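Local atomic coordinates of diketoreductase (Acinetobacter baylyi, PDB entry 4E12), a protein that reduces dicarbonyl compounds with NADH and probably interconverts (3S)-3-hydroxyacyl-CoA and 3-oxoacyl-CoA in fatty acid beta-oxidation. Residues A[12-17]-A[43-47]; A[21-25]-A[65-70]; A[18-22]-A[144-149]; A[237-242]-A[271-275]. One frame throughout, in Å; residues are numbered along the deposited sequence.

Interaction 1: A[12-17]-A[43-47]. With SO4 (sulfate ion), chain H.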
# COMPACT_ATOMS: atom_id res chain seq x y z
N THR A 12 -19.41 11.17 22.76
CA THR A 12 -18.94 12.48 22.37
C THR A 12 -17.43 12.57 22.45
O THR A 12 -16.88 13.65 22.68
CB THR A 12 -19.56 13.57 23.25
OG1 THR A 12 -19.24 13.33 24.63
CG2 THR A 12 -21.07 13.58 23.06
N GLY A 13 -16.78 11.42 22.28
CA GLY A 13 -15.33 11.37 22.24
C GLY A 13 -14.75 11.93 20.96
O GLY A 13 -15.43 12.68 20.25
N VAL A 14 -13.50 11.59 20.67
CA VAL A 14 -12.84 12.05 19.45
C VAL A 14 -13.68 11.76 18.20
O VAL A 14 -13.92 12.67 17.39
CB VAL A 14 -11.44 11.40 19.31
CG1 VAL A 14 -10.83 11.75 17.97
CG2 VAL A 14 -10.53 11.87 20.44
N LEU A 15 -14.14 10.52 18.05
CA LEU A 15 -14.91 10.12 16.88
C LEU A 15 -16.36 10.59 16.93
O LEU A 15 -16.88 11.09 15.94
CB LEU A 15 -14.87 8.61 16.67
CG LEU A 15 -13.50 8.01 16.37
CD1 LEU A 15 -13.54 6.48 16.44
CD2 LEU A 15 -13.03 8.48 15.00
N GLY A 16 -17.03 10.41 18.06
CA GLY A 16 -18.41 10.86 18.16
C GLY A 16 -18.58 12.36 17.94
O GLY A 16 -19.56 12.80 17.34
N SER A 17 -17.65 13.15 18.43
CA SER A 17 -17.80 14.60 18.30
C SER A 17 -17.60 15.03 16.85
O SER A 17 -18.31 15.91 16.37
CB SER A 17 -16.88 15.38 19.24
OG SER A 17 -15.53 15.18 18.89
N ALA A 43 -17.84 17.62 25.73
CA ALA A 43 -18.30 17.53 24.34
C ALA A 43 -18.44 18.92 23.75
O ALA A 43 -18.02 19.16 22.61
CB ALA A 43 -19.63 16.80 24.26
N LYS A 44 -19.03 19.83 24.52
CA LYS A 44 -19.16 21.21 24.08
C LYS A 44 -17.77 21.76 23.76
O LYS A 44 -17.57 22.40 22.73
CB LYS A 44 -19.88 22.07 25.12
CG LYS A 44 -20.10 23.51 24.66
CD LYS A 44 -20.85 24.31 25.70
CE LYS A 44 -20.96 25.77 25.29
NZ LYS A 44 -21.67 26.58 26.33
N LYS A 45 -16.80 21.48 24.62
CA LYS A 45 -15.42 21.87 24.34
C LYS A 45 -14.90 21.24 23.04
O LYS A 45 -14.27 21.93 22.24
CB LYS A 45 -14.49 21.56 25.53
CG LYS A 45 -14.85 22.35 26.79
CD LYS A 45 -13.99 21.93 27.98
CE LYS A 45 -14.42 22.65 29.25
NZ LYS A 45 -13.61 22.24 30.43
N ARG A 46 -15.17 19.95 22.81
CA ARG A 46 -14.69 19.37 21.56
C ARG A 46 -15.36 20.07 20.39
O ARG A 46 -14.72 20.33 19.37
CB ARG A 46 -14.92 17.87 21.47
CG ARG A 46 -14.12 17.04 22.46
CD ARG A 46 -14.23 15.55 22.18
NE ARG A 46 -13.38 14.78 23.08
CZ ARG A 46 -13.76 14.33 24.27
NH1 ARG A 46 -14.98 14.57 24.72
NH2 ARG A 46 -12.91 13.64 25.02
N PHE A 47 -16.64 20.36 20.53
CA PHE A 47 -17.38 21.01 19.45
C PHE A 47 -16.84 22.41 19.17
O PHE A 47 -16.75 22.83 18.01
CB PHE A 47 -18.88 21.09 19.74
CG PHE A 47 -19.58 19.77 19.71
CD1 PHE A 47 -19.27 18.80 18.75
CD2 PHE A 47 -20.58 19.50 20.63
CE1 PHE A 47 -19.94 17.59 18.73
CE2 PHE A 47 -21.25 18.29 20.62
CZ PHE A 47 -20.93 17.33 19.67
S SO4 H . -13.18 8.08 21.37
O1 SO4 H . -12.20 7.10 20.86
O2 SO4 H . -13.97 8.60 20.23
O3 SO4 H . -14.08 7.44 22.34
O4 SO4 H . -12.46 9.19 22.03
O HOH W 1 -17.41 14.14 26.25
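Start with Arg46, which does most of the reaching. From helix 37-57 its side chain leaves with chi1 m and runs on through two t torsions, laying the guanidinium along the turn that opens helix 14-25. Its NH1 comes within 2.9 Å of Thr12 O and its NE within 4.0 Å of Val14 N, while one face of the guanidinium lies against the backbone at Gly13. Its CD methylene is used as well: Arg46 CD sits 3.6 Å from Ser17 OG. Ser17 takes the p rotamer, which turns its hydroxyl back onto its own helix, where OG donates to Gly13 O at 2.8 Å. Thr12, also p, sets CB 3.4 Å from Ala43 CB and leaves OG1 to bond Asp34; a water at 2.6 Å from Thr12 OG1 reaches Arg46 NH1 by a weak bond. Phe47, chi1 m, swings its ring in so that CE1 lies 3.3 Å from Ser17 O, which meets the ring edge. Gly13 is the N-cap in what reads as the Rossmann GxGxxG turn. Val14 N and Leu15 N donate to O4 and O2 of a sulfate, probably from the crystallisation liquor, each at 2.9 Å; a CB on Gly13 would collide with it. Thr12, Val14 and Leu15 bind NAD(+) in this protein, though none is bound to this chain; the sulfate is consistent with an anion site at the helix-start amides, with the Arg46 cation flanking the same turn.

Interaction 2: A[21-25]-A[65-70]; sequences FQTAF and AAQKAL
Two helical segments cross steeply here: 21-25, the last turn of helix 14-25, and 65-70, most of the short helix 65-72. Their axes approach to 8.9 Å with 109° between the N-to-C directions. Both backbones are regular alpha-helix, with i to i+4 bonds such as Phe25 N to Phe21 O at 2.7 Å and Leu70 N to Ala66 O at 2.9 Å. The register sets Phe25 against Ala69, CA to CA 4.9 Å, and Phe21 against Leu70 at 7.3 Å.

Alanine packing makes the close approach possible. Ala69 points its CB at the partner helix, 3.6 Å from Phe25 CA, 4.0 Å from Ala24 C and 4.4 Å from Ala24 CB. Both helices belong to the NAD-binding Rossmann domain: 14-25 follows the first strand, 6-10, and 65-72 leads into the edge strand 74-76.

The aromatic contacts come from two phenylalanines with chi1 t. Phe21, chi2 89°, extends CZ to 3.6 Å from Ala66 O and 4.3 Å from Ala66 CB, and CE1 to 4.1 Å from Leu70 CB. Phe25, chi2 59°, turns its ring edge to Ala65, CE1 to CB 4.3 Å. Each ring also meets Tyr54 of helix 37-57 edge-to-face, so helix 37-57 packs beside both rings. Leu70, chi1 t and chi2 p, touches Phe47 of the same helix.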
# COMPACT_ATOMS: atom_id res chain seq x y z
N PHE A 21 -20.45 16.78 14.69
CA PHE A 21 -20.22 18.10 14.16
C PHE A 21 -20.36 18.15 12.65
O PHE A 21 -21.00 19.05 12.13
CB PHE A 21 -18.86 18.69 14.58
CG PHE A 21 -18.77 20.17 14.35
CD1 PHE A 21 -19.17 21.05 15.35
CD2 PHE A 21 -18.30 20.68 13.14
CE1 PHE A 21 -19.11 22.45 15.15
CE2 PHE A 21 -18.24 22.06 12.93
CZ PHE A 21 -18.63 22.95 13.93
N GLN A 22 -19.75 17.20 11.95
CA GLN A 22 -19.91 17.07 10.51
C GLN A 22 -21.40 17.02 10.15
O GLN A 22 -21.86 17.65 9.18
CB GLN A 22 -19.20 15.80 10.01
CG GLN A 22 -19.21 15.62 8.48
CD GLN A 22 -18.32 16.61 7.73
OE1 GLN A 22 -17.63 17.44 8.33
NE2 GLN A 22 -18.33 16.51 6.41
N THR A 23 -22.17 16.26 10.92
CA THR A 23 -23.58 16.07 10.62
C THR A 23 -24.37 17.37 10.87
O THR A 23 -25.21 17.76 10.05
CB THR A 23 -24.15 14.87 11.42
OG1 THR A 23 -23.53 13.67 10.96
CG2 THR A 23 -25.65 14.74 11.21
N ALA A 24 -24.07 18.03 11.97
CA ALA A 24 -24.64 19.34 12.28
C ALA A 24 -24.26 20.37 11.21
O ALA A 24 -25.12 21.08 10.69
CB ALA A 24 -24.22 19.80 13.67
N PHE A 25 -22.97 20.43 10.86
CA PHE A 25 -22.48 21.40 9.87
C PHE A 25 -23.23 21.30 8.53
O PHE A 25 -23.36 22.28 7.80
CB PHE A 25 -20.97 21.20 9.63
CG PHE A 25 -20.38 22.13 8.61
CD1 PHE A 25 -20.45 23.52 8.78
CD2 PHE A 25 -19.76 21.63 7.48
CE1 PHE A 25 -19.89 24.38 7.82
CE2 PHE A 25 -19.20 22.48 6.53
CZ PHE A 25 -19.27 23.85 6.70
N ALA A 65 -20.61 30.19 9.80
CA ALA A 65 -21.35 28.97 9.50
C ALA A 65 -21.01 27.86 10.51
O ALA A 65 -21.90 27.15 10.98
CB ALA A 65 -21.10 28.52 8.08
N ALA A 66 -19.73 27.71 10.84
CA ALA A 66 -19.30 26.72 11.82
C ALA A 66 -19.98 26.96 13.18
O ALA A 66 -20.47 26.01 13.80
CB ALA A 66 -17.78 26.73 11.97
N GLN A 67 -19.99 28.21 13.65
CA GLN A 67 -20.68 28.54 14.91
C GLN A 67 -22.19 28.34 14.86
O GLN A 67 -22.79 27.94 15.86
CB GLN A 67 -20.34 29.96 15.39
CG GLN A 67 -19.09 30.04 16.28
CD GLN A 67 -17.83 29.61 15.60
OE1 GLN A 67 -17.79 29.41 14.38
NE2 GLN A 67 -16.76 29.45 16.38
N LYS A 68 -22.82 28.63 13.73
CA LYS A 68 -24.25 28.36 13.65
C LYS A 68 -24.47 26.86 13.86
O LYS A 68 -25.37 26.44 14.60
CB LYS A 68 -24.81 28.81 12.29
CG LYS A 68 -26.33 28.72 12.16
CD LYS A 68 -26.81 29.30 10.83
CE LYS A 68 -28.33 29.27 10.70
NZ LYS A 68 -28.87 27.88 10.73
N ALA A 69 -23.64 26.03 13.24
CA ALA A 69 -23.79 24.59 13.42
C ALA A 69 -23.57 24.25 14.90
O ALA A 69 -24.34 23.49 15.49
CB ALA A 69 -22.81 23.84 12.54
N LEU A 70 -22.53 24.83 15.48
CA LEU A 70 -22.20 24.60 16.88
C LEU A 70 -23.38 24.93 17.80
O LEU A 70 -23.76 24.15 18.68
CB LEU A 70 -21.00 25.48 17.25
CG LEU A 70 -20.62 25.64 18.72
CD1 LEU A 70 -20.23 24.29 19.30
CD2 LEU A 70 -19.48 26.65 18.83

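Interaction 3: A[18-22]-A[144-149]; sequences QIAFQ and FANHVW. With SO4 (sulfate ion), chain J.
A single side-chain carbonyl serves two successive backbone amides here: Gln18 OE1 accepts from Val148 N at 3.0 Å and, weakly, from His147 N at 2.7 Å. Gln18 lies in the helical segment 18-22 with chi1 m and chi2 t; its NE2 donates to Asn146 OD1 at 2.8 Å. Segment 144-149 is irregular, extended through Ala145 and turning at His147, whose phi and psi are both positive (69/60). CA atoms pair Gln18 with Val148 at 6.5 Å and Gln22 with Trp149 at 6.9 Å. Beside these hydrogen bonds, Ile19 (m, t) lays CG1 over the face of Phe144 (chi1 m), 3.8 Å from the ring centroid, a CH-pi contact. Val148 CG2 reaches Gln22 CB at 3.9 Å. A sulfate, probably from the crystallisation liquor, accepts a hydrogen bond from His147 NE2 at its O3, 3.3 Å. Phe144 N bonds Asn120 of the NAD(+) site: the helix after the glycine-rich turn meets a loop at the carboxyl ends of the parallel strands, as in a Rossmann domain.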
# COMPACT_ATOMS: atom_id res chain seq x y z
N GLN A 18 -16.65 14.42 16.14
CA GLN A 18 -16.47 14.74 14.71
C GLN A 18 -17.69 14.35 13.89
O GLN A 18 -18.12 15.09 13.00
CB GLN A 18 -15.25 14.03 14.14
CG GLN A 18 -13.96 14.44 14.79
CD GLN A 18 -12.75 13.79 14.18
OE1 GLN A 18 -12.66 13.57 12.96
NE2 GLN A 18 -11.79 13.47 15.02
N ILE A 19 -18.25 13.18 14.18
CA ILE A 19 -19.40 12.70 13.44
C ILE A 19 -20.58 13.63 13.68
O ILE A 19 -21.30 14.00 12.75
CB ILE A 19 -19.79 11.26 13.88
CG1 ILE A 19 -18.67 10.28 13.51
CG2 ILE A 19 -21.13 10.87 13.27
CD1 ILE A 19 -18.87 8.86 14.04
N ALA A 20 -20.76 14.00 14.94
CA ALA A 20 -21.85 14.89 15.33
C ALA A 20 -21.68 16.25 14.69
O ALA A 20 -22.64 16.81 14.15
CB ALA A 20 -21.92 15.00 16.85
N PHE A 21 -20.45 16.78 14.69
CA PHE A 21 -20.22 18.10 14.16
C PHE A 21 -20.36 18.15 12.65
O PHE A 21 -21.00 19.05 12.13
CB PHE A 21 -18.86 18.69 14.58
CG PHE A 21 -18.77 20.17 14.35
CD1 PHE A 21 -19.17 21.05 15.35
CD2 PHE A 21 -18.30 20.68 13.14
CE1 PHE A 21 -19.11 22.45 15.15
CE2 PHE A 21 -18.24 22.06 12.93
CZ PHE A 21 -18.63 22.95 13.93
N GLN A 22 -19.75 17.20 11.95
CA GLN A 22 -19.91 17.07 10.51
C GLN A 22 -21.40 17.02 10.15
O GLN A 22 -21.86 17.65 9.18
CB GLN A 22 -19.20 15.80 10.01
CG GLN A 22 -19.21 15.62 8.48
CD GLN A 22 -18.32 16.61 7.73
OE1 GLN A 22 -17.63 17.44 8.33
NE2 GLN A 22 -18.33 16.51 6.41
N PHE A 144 -16.42 5.81 10.05
CA PHE A 144 -15.70 7.03 9.70
C PHE A 144 -14.20 6.88 9.99
O PHE A 144 -13.77 5.95 10.67
CB PHE A 144 -16.24 8.18 10.54
CG PHE A 144 -17.67 8.49 10.28
CD1 PHE A 144 -18.68 7.71 10.84
CD2 PHE A 144 -18.03 9.57 9.48
CE1 PHE A 144 -20.03 8.00 10.60
CE2 PHE A 144 -19.36 9.87 9.24
CZ PHE A 144 -20.36 9.09 9.79
N ALA A 145 -13.41 7.84 9.50
CA ALA A 145 -11.98 7.85 9.75
C ALA A 145 -11.61 9.12 10.51
O ALA A 145 -12.21 10.17 10.28
CB ALA A 145 -11.24 7.84 8.42
N ASN A 146 -10.63 9.04 11.40
CA ASN A 146 -10.26 10.21 12.21
C ASN A 146 -9.99 11.42 11.27
O ASN A 146 -9.38 11.27 10.21
CB ASN A 146 -9.03 9.89 13.06
CG ASN A 146 -8.79 10.92 14.15
OD1 ASN A 146 -9.69 11.68 14.51
ND2 ASN A 146 -7.57 10.95 14.68
N HIS A 147 -10.45 12.60 11.68
CA HIS A 147 -10.42 13.81 10.85
C HIS A 147 -11.38 13.69 9.67
O HIS A 147 -10.98 13.78 8.51
CB HIS A 147 -9.00 14.13 10.39
CG HIS A 147 -8.07 14.47 11.51
ND1 HIS A 147 -6.95 15.26 11.34
CD2 HIS A 147 -8.10 14.14 12.82
CE1 HIS A 147 -6.32 15.39 12.49
NE2 HIS A 147 -7.00 14.73 13.41
N VAL A 148 -12.66 13.51 10.00
CA VAL A 148 -13.70 13.21 9.02
C VAL A 148 -13.87 14.32 7.98
O VAL A 148 -14.34 14.05 6.87
CB VAL A 148 -15.07 12.94 9.68
CG1 VAL A 148 -14.96 11.82 10.71
CG2 VAL A 148 -15.63 14.22 10.30
N TRP A 149 -13.53 15.55 8.34
CA TRP A 149 -13.71 16.66 7.41
C TRP A 149 -12.74 16.54 6.23
O TRP A 149 -13.03 17.02 5.13
CB TRP A 149 -13.52 18.02 8.11
CG TRP A 149 -12.16 18.19 8.69
CD1 TRP A 149 -11.04 18.68 8.07
CD2 TRP A 149 -11.76 17.84 10.02
NE1 TRP A 149 -9.97 18.65 8.93
CE2 TRP A 149 -10.38 18.14 10.14
CE3 TRP A 149 -12.43 17.30 11.13
CZ2 TRP A 149 -9.66 17.91 11.32
CZ3 TRP A 149 -11.71 17.08 12.30
CH2 TRP A 149 -10.34 17.38 12.39
S SO4 J . -7.01 13.86 17.17
O1 SO4 J . -8.19 13.87 16.28
O2 SO4 J . -7.36 14.56 18.43
O3 SO4 J . -5.89 14.55 16.50
O4 SO4 J . -6.63 12.46 17.47

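Interaction 4: A[237-242]-A[271-275]; sequences DIVGLT and KLGLA
Two backbone bonds tie these segments together, running in opposite senses. Leu241 N donates to Leu272 O at 2.8 Å (169°), and Leu274 N donates to Asp237 O at 3.0 Å (173°). The CA atoms of Asp237 and Gly273 stand 4.1 Å apart, those of Leu241 and Leu272 4.8 Å. Segment 237-242 ends one helix at Val239, breaks at Gly240 (phi/psi 107/129) and starts another at Leu241, with Gly240 as N-cap. In segment 271-275, Gly273 takes 111/-145, angles that call for glycine, and a CB there would clash with Asp237 O. A water accepts a weak bond from Ala275 N at 3.4 Å and donates to Ile238 O at 3.1 Å. Lys271 O, 3.4 Å from Leu241 CD1, is buried without a partner. Asp237 (chi1 m) sends its carboxylate elsewhere, to Tyr283 OH and the amides of Phe280 and Tyr281. Ile238 CG1 makes an apolar contact with Leu274 CD2 (Leu274 t, p) at 3.8 Å, and the methyls Thr242 CG2 and Leu272 CD2 approach to 3.3 Å. In the all-helical C-terminal domain, the junction of helices 232-239 and 241-249 thus receives the chain leaving helix 253-267, onto which Leu241 and Leu272 also pack.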
# COMPACT_ATOMS: atom_id res chain seq x y z
N ASP A 237 3.75 7.06 11.77
CA ASP A 237 3.80 8.31 12.55
C ASP A 237 2.44 9.01 12.59
O ASP A 237 2.05 9.56 13.62
CB ASP A 237 4.87 9.27 12.03
CG ASP A 237 6.29 8.83 12.38
OD1 ASP A 237 6.46 7.93 13.23
OD2 ASP A 237 7.24 9.40 11.81
N ILE A 238 1.72 8.99 11.48
CA ILE A 238 0.41 9.61 11.39
C ILE A 238 -0.64 8.86 12.21
O ILE A 238 -1.42 9.48 12.94
CB ILE A 238 -0.03 9.73 9.93
CG1 ILE A 238 0.89 10.72 9.22
CG2 ILE A 238 -1.49 10.13 9.84
CD1 ILE A 238 0.75 10.76 7.75
N VAL A 239 -0.64 7.54 12.09
CA VAL A 239 -1.50 6.69 12.91
C VAL A 239 -1.26 6.98 14.38
O VAL A 239 -2.20 7.10 15.17
CB VAL A 239 -1.19 5.18 12.66
CG1 VAL A 239 -2.03 4.30 13.58
CG2 VAL A 239 -1.46 4.83 11.21
N GLY A 240 0.01 7.12 14.74
CA GLY A 240 0.35 7.25 16.14
C GLY A 240 1.00 5.96 16.57
O GLY A 240 0.47 4.88 16.31
N LEU A 241 2.16 6.06 17.20
CA LEU A 241 2.88 4.84 17.53
C LEU A 241 2.31 4.16 18.76
O LEU A 241 2.39 2.93 18.89
CB LEU A 241 4.37 5.12 17.63
CG LEU A 241 5.05 5.75 16.41
CD1 LEU A 241 6.56 5.75 16.67
CD2 LEU A 241 4.69 4.98 15.13
N THR A 242 1.70 4.92 19.65
CA THR A 242 1.05 4.28 20.79
C THR A 242 -0.09 3.41 20.24
O THR A 242 -0.29 2.27 20.68
CB THR A 242 0.48 5.31 21.82
OG1 THR A 242 -0.69 5.94 21.29
CG2 THR A 242 1.50 6.39 22.12
N LYS A 271 8.79 9.06 21.82
CA LYS A 271 8.71 9.33 20.37
C LYS A 271 7.48 8.63 19.81
O LYS A 271 7.56 7.48 19.38
CB LYS A 271 9.97 8.81 19.67
CG LYS A 271 11.25 9.51 20.12
CD LYS A 271 12.48 8.97 19.39
CE LYS A 271 13.75 9.69 19.82
NZ LYS A 271 14.95 9.19 19.07
N LEU A 272 6.34 9.33 19.81
CA LEU A 272 5.06 8.69 19.51
C LEU A 272 4.56 9.00 18.11
O LEU A 272 3.49 8.53 17.70
CB LEU A 272 4.02 9.09 20.55
CG LEU A 272 4.38 8.78 22.00
CD1 LEU A 272 3.21 9.15 22.90
CD2 LEU A 272 4.68 7.30 22.13
N GLY A 273 5.33 9.77 17.36
CA GLY A 273 4.94 10.09 16.01
C GLY A 273 4.56 11.55 15.83
O GLY A 273 5.15 12.44 16.45
N LEU A 274 3.57 11.78 14.98
CA LEU A 274 3.14 13.11 14.59
C LEU A 274 2.74 13.93 15.82
O LEU A 274 3.13 15.10 15.95
CB LEU A 274 1.97 12.95 13.62
CG LEU A 274 1.75 14.02 12.56
CD1 LEU A 274 3.04 14.19 11.76
CD2 LEU A 274 0.61 13.57 11.65
N ALA A 275 2.02 13.30 16.73
CA ALA A 275 1.54 13.96 17.95
C ALA A 275 2.63 14.62 18.78
O ALA A 275 2.46 15.75 19.25
CB ALA A 275 0.76 12.97 18.81
O HOH W 2 -0.18 11.04 15.35

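Interactions 1, 2 and 3 all use helix 14-25 of the NAD-binding domain, taking its start, end and middle. Interactions 1 and 2 meet through Phe47, which packs on Leu70 and Phe21; interactions 2 and 3 share Phe21 and Gln22. Their chemistry changes along the helix: charged and anion-binding at the cofactor turn, side-chain amide bonding to a loop in the middle, mainly apolar packing without hydrogen bonds between the segments at the far end. Interaction 3 has its centre about 7 Å from the chain's centre, interaction 2 about 18 Å. Interaction 4 stands apart in the C-terminal domain, joined by backbone bonds, its nearest atoms about 7 Å from interaction 3. All four are partly buried.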